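Local coordinates for protein endonuclease V (PDB 6OZE) that probably cleaves inosine-containing RNA by metal-ion-dependent hydrolysis, as an endoribonuclease of the RNase H-like clan, at residues V69-A81 / E92-K106. The protein carries 4 engineered substitutions. Numbering follows the deposited sequence. Where two conformers were deposited one is given.
Sequences VVYEESRMVSLTA and EVPFLLELVQQLREK
The ring of Tyr-71 lies with one face against Leu-103, whose CD1 sits over the ring centre in a CH-pi contact, 3.5 Å from the centroid. With CG anti to the backbone N (chi1 178°), the tyrosine sends its hydroxyl across the helix, roughly perpendicular to its axis, to where Lys-106 NZ, in the ring plane, donates to Tyr-71 OH at 2.6 Å. In turn, Tyr-71 OH donates to a water that also bonds Leu-99 O and Gln-102 OE1, tying ring, helix backbone and amide together. A phenylalanine here, lacking the hydroxyl, would probably leave the ammonium of Lys-106 without its acceptor and the water without its donor from the strand.

In this RNase H-like fold, strand 69-78 forms one margin of the central sheet, hydrogen-bonded to strand 54-63, and the helix that follows it returns across the sheet face, nearly antiparallel at 150°. Between them Arg-75 presents its guanidinium edge to Gln-102 OE1, which takes two weak bonds, 2.7 Å from Arg-75 NH2 and 2.9 Å from Arg-75 NH1. Leu-99 CD2 covers one face of the guanidinium, while Arg-75 NH1 also forms a salt bridge, with a weak hydrogen bond, to Glu-73 OE2 of its own strand. Farther along, Val-77 CB rests over the Phe-95 ring, offset toward its rim, and Leu-79 CD2 approaches Phe-95 CE2 obliquely, at 3.3 Å.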
ATOM      1  N   VAL A  69       7.665   4.861 -15.800  1.00 27.49           N
ATOM      2  CA  VAL A  69       7.370   6.009 -14.946  1.00 26.17           C
ATOM      3  C   VAL A  69       6.989   7.202 -15.814  1.00 27.62           C
ATOM      4  O   VAL A  69       7.744   7.606 -16.707  1.00 31.35           O
ATOM      5  CB  VAL A  69       8.558   6.336 -14.026  1.00 27.63           C
ATOM      6  CG1 VAL A  69       8.274   7.604 -13.219  1.00 29.13           C
ATOM      7  CG2 VAL A  69       8.831   5.178 -13.068  1.00 28.39           C
ATOM      8  N   VAL A  70       5.817   7.780 -15.541  1.00 25.54           N
ATOM      9  CA  VAL A  70       5.375   9.000 -16.213  1.00 26.86           C
ATOM     10  C   VAL A  70       5.315  10.205 -15.282  1.00 27.81           C
ATOM     11  O   VAL A  70       5.216  11.341 -15.772  1.00 31.44           O
ATOM     12  CB  VAL A  70       4.034   8.802 -16.954  1.00 28.53           C
ATOM     13  CG1 VAL A  70       4.184   7.761 -18.055  1.00 32.40           C
ATOM     14  CG2 VAL A  70       2.953   8.354 -15.993  1.00 28.04           C
ATOM     15  N   TYR A  71       5.389  10.000 -13.972  1.00 24.15           N
ATOM     16  CA  TYR A  71       5.394  11.102 -13.017  1.00 23.91           C
ATOM     17  C   TYR A  71       6.108  10.636 -11.765  1.00 23.05           C
ATOM     18  O   TYR A  71       5.924   9.496 -11.332  1.00 22.46           O
ATOM     19  CB  TYR A  71       3.965  11.509 -12.632  1.00 25.45           C
ATOM     20  CG  TYR A  71       3.897  12.625 -11.607  1.00 23.75           C
ATOM     21  CD1 TYR A  71       3.952  13.942 -12.002  1.00 26.66           C
ATOM     22  CD2 TYR A  71       3.774  12.347 -10.250  1.00 24.41           C
ATOM     23  CE1 TYR A  71       3.886  14.970 -11.082  1.00 29.90           C
ATOM     24  CE2 TYR A  71       3.711  13.386  -9.310  1.00 26.51           C
ATOM     25  CZ  TYR A  71       3.773  14.683  -9.743  1.00 27.40           C
ATOM     26  OH  TYR A  71       3.706  15.729  -8.835  1.00 30.63           O
ATOM     27  N   GLU A  72       6.908  11.517 -11.172  1.00 25.66           N
ATOM     28  CA  GLU A  72       7.508  11.199  -9.887  1.00 23.75           C
ATOM     29  C   GLU A  72       7.694  12.473  -9.084  1.00 21.21           C
ATOM     30  O   GLU A  72       8.076  13.513  -9.630  1.00 24.45           O
ATOM     31  CB  GLU A  72       8.855  10.479 -10.044  1.00 27.57           C
ATOM     32  CG  GLU A  72       9.883  11.225 -10.861  1.00 39.25           C
ATOM     33  CD  GLU A  72      11.137  10.404 -11.099  1.00 50.94           C
ATOM     34  OE1 GLU A  72      11.018   9.179 -11.321  1.00 54.24           O
ATOM     35  OE2 GLU A  72      12.241  10.981 -11.057  1.00 58.60           O
ATOM     36  N   GLU A  73       7.400  12.391  -7.787  1.00 21.96           N
ATOM     37  CA  GLU A  73       7.644  13.517  -6.897  1.00 22.23           C
ATOM     38  C   GLU A  73       8.032  12.978  -5.531  1.00 23.06           C
ATOM     39  O   GLU A  73       7.379  12.068  -5.014  1.00 21.60           O
ATOM     40  CB  GLU A  73       6.412  14.417  -6.796  1.00 24.16           C
ATOM     41  CG  GLU A  73       6.613  15.656  -5.892  1.00 25.26           C
ATOM     42  CD  GLU A  73       7.619  16.666  -6.438  1.00 37.70           C
ATOM     43  OE1 GLU A  73       7.883  16.673  -7.659  1.00 36.31           O
ATOM     44  OE2 GLU A  73       8.133  17.477  -5.637  1.00 47.72           O
ATOM     45  N   SER A  74       9.095  13.542  -4.951  1.00 22.37           N
ATOM     46  CA  SER A  74       9.565  13.148  -3.628  1.00 21.69           C
ATOM     47  C   SER A  74       9.760  14.410  -2.808  1.00 22.51           C
ATOM     48  O   SER A  74      10.190  15.438  -3.342  1.00 26.14           O
ATOM     49  CB  SER A  74      10.917  12.450  -3.706  1.00 24.53           C
ATOM     50  OG  SER A  74      10.806  11.215  -4.411  1.00 27.93           O
ATOM     51  N   ARG A  75       9.440  14.343  -1.519  1.00 19.09           N
ATOM     52  CA  ARG A  75       9.615  15.497  -0.645  1.00 20.79           C
ATOM     53  C   ARG A  75      10.095  15.034   0.718  1.00 20.47           C
ATOM     54  O   ARG A  75       9.538  14.092   1.287  1.00 20.43           O
ATOM     55  CB  ARG A  75       8.299  16.266  -0.492  1.00 27.12           C
ATOM     56  CG  ARG A  75       7.834  16.914  -1.768  1.00 39.14           C
ATOM     57  CD  ARG A  75       7.496  18.369  -1.541  1.00 56.54           C
ATOM     58  NE  ARG A  75       6.063  18.595  -1.672  1.00 69.75           N
ATOM     59  CZ  ARG A  75       5.440  18.724  -2.837  1.00 73.84           C
ATOM     60  NH1 ARG A  75       6.131  18.653  -3.967  1.00 75.24           N
ATOM     61  NH2 ARG A  75       4.130  18.925  -2.872  1.00 75.38           N
ATOM     62  N   MET A  76      11.107  15.711   1.255  1.00 22.06           N
ATOM     63  CA  MET A  76      11.484  15.489   2.643  1.00 21.83           C
ATOM     64  C   MET A  76      10.430  16.103   3.555  1.00 21.45           C
ATOM     65  O   MET A  76       9.951  17.218   3.312  1.00 24.87           O
ATOM     66  CB  MET A  76      12.828  16.145   2.972  1.00 23.35           C
ATOM     67  CG  MET A  76      14.035  15.687   2.158  1.00 24.49           C
ATOM     68  SD  MET A  76      14.351  13.901   2.298  1.00 26.05           S
ATOM     69  CE  MET A  76      14.786  13.784   4.028  1.00 30.71           C
ATOM     70  N   VAL A  77      10.076  15.369   4.609  1.00 21.21           N
ATOM     71  CA  VAL A  77       9.012  15.754   5.526  1.00 24.39           C
ATOM     72  C   VAL A  77       9.432  15.388   6.943  1.00 25.74           C
ATOM     73  O   VAL A  77      10.330  14.574   7.157  1.00 26.17           O
ATOM     74  CB  VAL A  77       7.672  15.057   5.178  1.00 23.45           C
ATOM     75  CG1 VAL A  77       7.209  15.437   3.770  1.00 25.07           C
ATOM     76  CG2 VAL A  77       7.813  13.551   5.294  1.00 26.47           C
ATOM     77  N   SER A  78       8.773  16.008   7.920  1.00 27.76           N
ATOM     78  CA  SER A  78       8.997  15.712   9.332  1.00 30.54           C
ATOM     79  C   SER A  78       7.730  15.088   9.906  1.00 29.70           C
ATOM     80  O   SER A  78       6.686  15.744   9.948  1.00 31.84           O
ATOM     81  CB  SER A  78       9.338  16.985  10.103  1.00 33.41           C
ATOM     82  OG  SER A  78      10.585  17.513   9.684  1.00 34.26           O
ATOM     83  N   LEU A  79       7.830  13.833  10.348  1.00 34.95           N
ATOM     84  CA  LEU A  79       6.691  13.077  10.877  1.00 32.12           C
ATOM     85  C   LEU A  79       6.614  13.345  12.372  1.00 35.51           C
ATOM     86  O   LEU A  79       7.196  12.627  13.187  1.00 39.77           O
ATOM     87  CB  LEU A  79       6.851  11.585  10.601  1.00 33.52           C
ATOM     88  CG  LEU A  79       7.137  11.128   9.169  1.00 39.43           C
ATOM     89  CD1 LEU A  79       6.826   9.647   9.009  1.00 43.50           C
ATOM     90  CD2 LEU A  79       6.347  11.915   8.169  1.00 40.19           C
ATOM     91  N   THR A  80       5.888  14.397  12.738  1.00 36.41           N
ATOM     92  CA  THR A  80       5.875  14.843  14.122  1.00 41.57           C
ATOM     93  C   THR A  80       4.771  14.203  14.960  1.00 42.59           C
ATOM     94  O   THR A  80       4.814  14.309  16.190  1.00 45.61           O
ATOM     95  CB  THR A  80       5.798  16.371  14.175  1.00 50.70           C
ATOM     96  OG1 THR A  80       4.703  16.819  13.364  1.00 53.33           O
ATOM     97  CG2 THR A  80       7.090  16.981  13.655  1.00 56.17           C
ATOM     98  N   ALA A  81       3.802  13.543  14.338  1.00 41.11           N
ATOM     99  CA  ALA A  81       2.802  12.815  15.105  1.00 45.68           C
ATOM    100  C   ALA A  81       3.469  11.654  15.842  1.00 44.13           C
ATOM    101  O   ALA A  81       4.402  11.039  15.318  1.00 42.73           O
ATOM    102  CB  ALA A  81       1.706  12.280  14.185  1.00 42.11           C
ATOM    103  N   GLU A  92       1.779   9.281   8.303  1.00 29.29           N
ATOM    104  CA  GLU A  92       2.161   9.225   6.893  1.00 28.75           C
ATOM    105  C   GLU A  92       1.119   9.794   5.942  1.00 30.25           C
ATOM    106  O   GLU A  92       1.478  10.466   4.966  1.00 27.29           O
ATOM    107  CB  GLU A  92       2.431   7.775   6.482  1.00 34.94           C
ATOM    108  CG  GLU A  92       3.636   7.142   7.141  1.00 38.25           C
ATOM    109  CD  GLU A  92       3.930   5.764   6.577  1.00 36.00           C
ATOM    110  OE1 GLU A  92       3.248   5.364   5.612  1.00 42.52           O
ATOM    111  OE2 GLU A  92       4.844   5.088   7.092  1.00 48.91           O
ATOM    112  N   VAL A  93      -0.166   9.519   6.186  1.00 25.57           N
ATOM    113  CA  VAL A  93      -1.206   9.937   5.237  1.00 23.87           C
ATOM    114  C   VAL A  93      -1.203  11.428   4.934  1.00 23.05           C
ATOM    115  O   VAL A  93      -1.398  11.793   3.759  1.00 25.39           O
ATOM    116  CB  VAL A  93      -2.574   9.380   5.654  1.00 25.38           C
ATOM    117  CG1 VAL A  93      -3.679  10.043   4.851  1.00 30.83           C
ATOM    118  CG2 VAL A  93      -2.630   7.876   5.444  1.00 28.04           C
ATOM    119  N   PRO A  94      -1.003  12.348   5.900  1.00 24.84           N
ATOM    120  CA  PRO A  94      -1.024  13.774   5.541  1.00 25.50           C
ATOM    121  C   PRO A  94      -0.101  14.112   4.385  1.00 27.67           C
ATOM    122  O   PRO A  94      -0.466  14.899   3.500  1.00 26.73           O
ATOM    123  CB  PRO A  94      -0.582  14.466   6.833  1.00 25.95           C
ATOM    124  CG  PRO A  94      -1.017  13.547   7.903  1.00 27.38           C
ATOM    125  CD  PRO A  94      -0.801  12.171   7.353  1.00 25.54           C
ATOM    126  N   PHE A  95       1.095  13.533   4.371  1.00 23.71           N
ATOM    127  CA  PHE A  95       2.068  13.884   3.347  1.00 24.14           C
ATOM    128  C   PHE A  95       1.762  13.216   2.021  1.00 23.71           C
ATOM    129  O   PHE A  95       1.916  13.835   0.961  1.00 24.08           O
ATOM    130  CB  PHE A  95       3.471  13.547   3.839  1.00 25.49           C
ATOM    131  CG  PHE A  95       3.784  14.192   5.141  1.00 29.24           C
ATOM    132  CD1 PHE A  95       4.062  15.545   5.197  1.00 29.28           C
ATOM    133  CD2 PHE A  95       3.730  13.473   6.321  1.00 33.61           C
ATOM    134  CE1 PHE A  95       4.322  16.163   6.401  1.00 33.68           C
ATOM    135  CE2 PHE A  95       3.981  14.095   7.533  1.00 37.22           C
ATOM    136  CZ  PHE A  95       4.283  15.436   7.570  1.00 37.89           C
ATOM    137  N   LEU A  96       1.326  11.960   2.056  1.00 21.91           N
ATOM    138  CA  LEU A  96       0.964  11.305   0.814  1.00 21.02           C
ATOM    139  C   LEU A  96      -0.255  11.967   0.195  1.00 22.49           C
ATOM    140  O   LEU A  96      -0.323  12.151  -1.025  1.00 23.51           O
ATOM    141  CB  LEU A  96       0.699   9.825   1.082  1.00 22.23           C
ATOM    142  CG  LEU A  96       1.921   9.059   1.587  1.00 25.10           C
ATOM    143  CD1 LEU A  96       1.538   7.584   1.833  1.00 29.56           C
ATOM    144  CD2 LEU A  96       3.040   9.141   0.563  1.00 25.18           C
ATOM    145  N   LEU A  97      -1.234  12.334   1.021  1.00 23.30           N
ATOM    146  CA  LEU A  97      -2.402  13.022   0.487  0.55 26.32           C
ATOM    147  C   LEU A  97      -2.014  14.336  -0.188  1.00 27.21           C
ATOM    148  O   LEU A  97      -2.558  14.682  -1.244  1.00 30.25           O
ATOM    149  CB  LEU A  97      -3.431  13.235   1.596  0.55 30.98           C
ATOM    150  CG  LEU A  97      -4.873  13.457   1.152  0.55 32.14           C
ATOM    151  CD1 LEU A  97      -5.800  12.991   2.233  0.55 36.25           C
ATOM    152  CD2 LEU A  97      -5.103  14.918   0.881  0.55 37.71           C
ATOM    153  N   GLU A  98      -1.066  15.082   0.401  1.00 23.69           N
ATOM    154  CA  GLU A  98      -0.610  16.332  -0.193  1.00 23.82           C
ATOM    155  C   GLU A  98       0.051  16.110  -1.551  1.00 24.47           C
ATOM    156  O   GLU A  98      -0.107  16.927  -2.469  1.00 26.17           O
ATOM    157  CB  GLU A  98       0.365  17.028   0.756  1.00 29.96           C
ATOM    158  CG  GLU A  98       0.738  18.426   0.343  1.00 37.31           C
ATOM    159  CD  GLU A  98      -0.406  19.413   0.519  1.00 42.25           C
ATOM    160  OE1 GLU A  98      -1.348  19.109   1.283  1.00 41.79           O
ATOM    161  OE2 GLU A  98      -0.355  20.490  -0.106  1.00 55.81           O
ATOM    162  N   LEU A  99       0.815  15.025  -1.692  1.00 22.14           N
ATOM    163  CA  LEU A  99       1.425  14.742  -2.988  1.00 24.17           C
ATOM    164  C   LEU A  99       0.368  14.423  -4.037  1.00 21.27           C
ATOM    165  O   LEU A  99       0.479  14.862  -5.188  1.00 23.56           O
ATOM    166  CB  LEU A  99       2.408  13.571  -2.877  1.00 23.10           C
ATOM    167  CG  LEU A  99       3.669  13.851  -2.052  1.00 23.68           C
ATOM    168  CD1 LEU A  99       4.473  12.541  -1.884  1.00 24.72           C
ATOM    169  CD2 LEU A  99       4.503  14.921  -2.709  1.00 33.07           C
ATOM    170  N   VAL A 100      -0.656  13.652  -3.662  1.00 22.01           N
ATOM    171  CA  VAL A 100      -1.713  13.322  -4.616  1.00 26.99           C
ATOM    172  C   VAL A 100      -2.460  14.579  -5.038  1.00 26.21           C
ATOM    173  O   VAL A 100      -2.749  14.783  -6.224  1.00 27.39           O
ATOM    174  CB  VAL A 100      -2.653  12.256  -4.021  1.00 25.09           C
ATOM    175  CG1 VAL A 100      -3.835  12.009  -4.956  1.00 30.52           C
ATOM    176  CG2 VAL A 100      -1.891  10.971  -3.773  1.00 24.35           C
ATOM    177  N   GLN A 101      -2.761  15.463  -4.078  1.00 27.39           N
ATOM    178  CA  GLN A 101      -3.475  16.686  -4.426  1.00 29.38           C
ATOM    179  C   GLN A 101      -2.633  17.599  -5.310  1.00 27.92           C
ATOM    180  O   GLN A 101      -3.153  18.196  -6.262  1.00 34.03           O
ATOM    181  CB  GLN A 101      -3.954  17.418  -3.172  1.00 34.36           C
ATOM    182  CG  GLN A 101      -4.893  18.581  -3.488  1.00 42.13           C
ATOM    183  CD  GLN A 101      -6.166  18.123  -4.190  1.00 38.72           C
ATOM    184  OE1 GLN A 101      -6.630  16.997  -3.994  1.00 47.75           O
ATOM    185  NE2 GLN A 101      -6.731  18.995  -5.018  1.00 54.41           N
ATOM    186  N   GLN A 102      -1.333  17.719  -5.025  1.00 27.56           N
ATOM    187  CA  GLN A 102      -0.458  18.478  -5.911  1.00 30.39           C
ATOM    188  C   GLN A 102      -0.544  17.958  -7.343  1.00 31.00           C
ATOM    189  O   GLN A 102      -0.661  18.737  -8.298  1.00 35.13           O
ATOM    190  CB  GLN A 102       0.989  18.418  -5.419  1.00 37.78           C
ATOM    191  CG  GLN A 102       1.974  18.985  -6.437  1.00 55.11           C
ATOM    192  CD  GLN A 102       3.421  18.646  -6.137  1.00 65.82           C
ATOM    193  OE1 GLN A 102       3.712  17.770  -5.324  1.00 62.93           O
ATOM    194  NE2 GLN A 102       4.341  19.340  -6.802  1.00 82.25           N
ATOM    195  N   LEU A 103      -0.491  16.639  -7.507  1.00 28.36           N
ATOM    196  CA  LEU A 103      -0.630  16.057  -8.838  1.00 29.70           C
ATOM    197  C   LEU A 103      -1.991  16.396  -9.442  1.00 31.11           C
ATOM    198  O   LEU A 103      -2.082  16.803 -10.603  1.00 34.17           O
ATOM    199  CB  LEU A 103      -0.425  14.545  -8.753  1.00 25.80           C
ATOM    200  CG  LEU A 103      -0.554  13.814 -10.093  1.00 26.71           C
ATOM    201  CD1 LEU A 103       0.409  14.402 -11.118  1.00 31.38           C
ATOM    202  CD2 LEU A 103      -0.328  12.314  -9.896  1.00 26.99           C
ATOM    203  N   ARG A 104      -3.063  16.240  -8.655  1.00 33.87           N
ATOM    204  CA  ARG A 104      -4.417  16.453  -9.165  1.00 40.26           C
ATOM    205  C   ARG A 104      -4.599  17.861  -9.715  1.00 45.88           C
ATOM    206  O   ARG A 104      -5.353  18.062 -10.674  1.00 48.92           O
ATOM    207  CB  ARG A 104      -5.446  16.171  -8.062  1.00 44.37           C
ATOM    208  CG  ARG A 104      -6.833  15.784  -8.577  1.00 54.14           C
ATOM    209  CD  ARG A 104      -7.897  15.801  -7.473  1.00 53.32           C
ATOM    210  NE  ARG A 104      -7.612  14.881  -6.370  1.00 42.31           N
ATOM    211  CZ  ARG A 104      -8.088  13.641  -6.275  1.00 45.67           C
ATOM    212  NH1 ARG A 104      -8.876  13.151  -7.223  1.00 47.00           N
ATOM    213  NH2 ARG A 104      -7.776  12.885  -5.230  1.00 49.49           N
ATOM    214  N   GLU A 105      -3.911  18.845  -9.133  1.00 45.22           N
ATOM    215  CA  GLU A 105      -4.015  20.224  -9.590  1.00 48.47           C
ATOM    216  C   GLU A 105      -2.969  20.569 -10.643  1.00 49.76           C
ATOM    217  O   GLU A 105      -3.243  21.366 -11.548  1.00 58.17           O
ATOM    218  CB  GLU A 105      -3.893  21.171  -8.394  1.00 52.63           C
ATOM    219  CG  GLU A 105      -5.002  20.998  -7.372  1.00 59.99           C
ATOM    220  CD  GLU A 105      -4.766  21.794  -6.103  1.00 76.07           C
ATOM    221  OE1 GLU A 105      -3.710  22.456  -5.996  1.00 80.10           O
ATOM    222  OE2 GLU A 105      -5.636  21.751  -5.208  1.00 78.04           O
ATOM    223  N   LYS A 106      -1.776  19.985 -10.543  1.00 47.81           N
ATOM    224  CA  LYS A 106      -0.694  20.306 -11.467  1.00 48.03           C
ATOM    225  C   LYS A 106      -0.859  19.586 -12.804  1.00 51.63           C
ATOM    226  O   LYS A 106      -0.712  20.195 -13.869  1.00 47.48           O
ATOM    227  CB  LYS A 106       0.653  19.964 -10.821  1.00 55.00           C
ATOM    228  CG  LYS A 106       1.859  20.055 -11.743  1.00 64.09           C
ATOM    229  CD  LYS A 106       3.156  19.778 -10.986  1.00 62.70           C
ATOM    230  CE  LYS A 106       3.110  18.436 -10.272  1.00 58.54           C
ATOM    231  NZ  LYS A 106       4.425  18.046  -9.662  1.00 48.04           N
TER
HETATM  232  O   HOH W   1       3.090  15.476  -6.239  1.00 32.31           O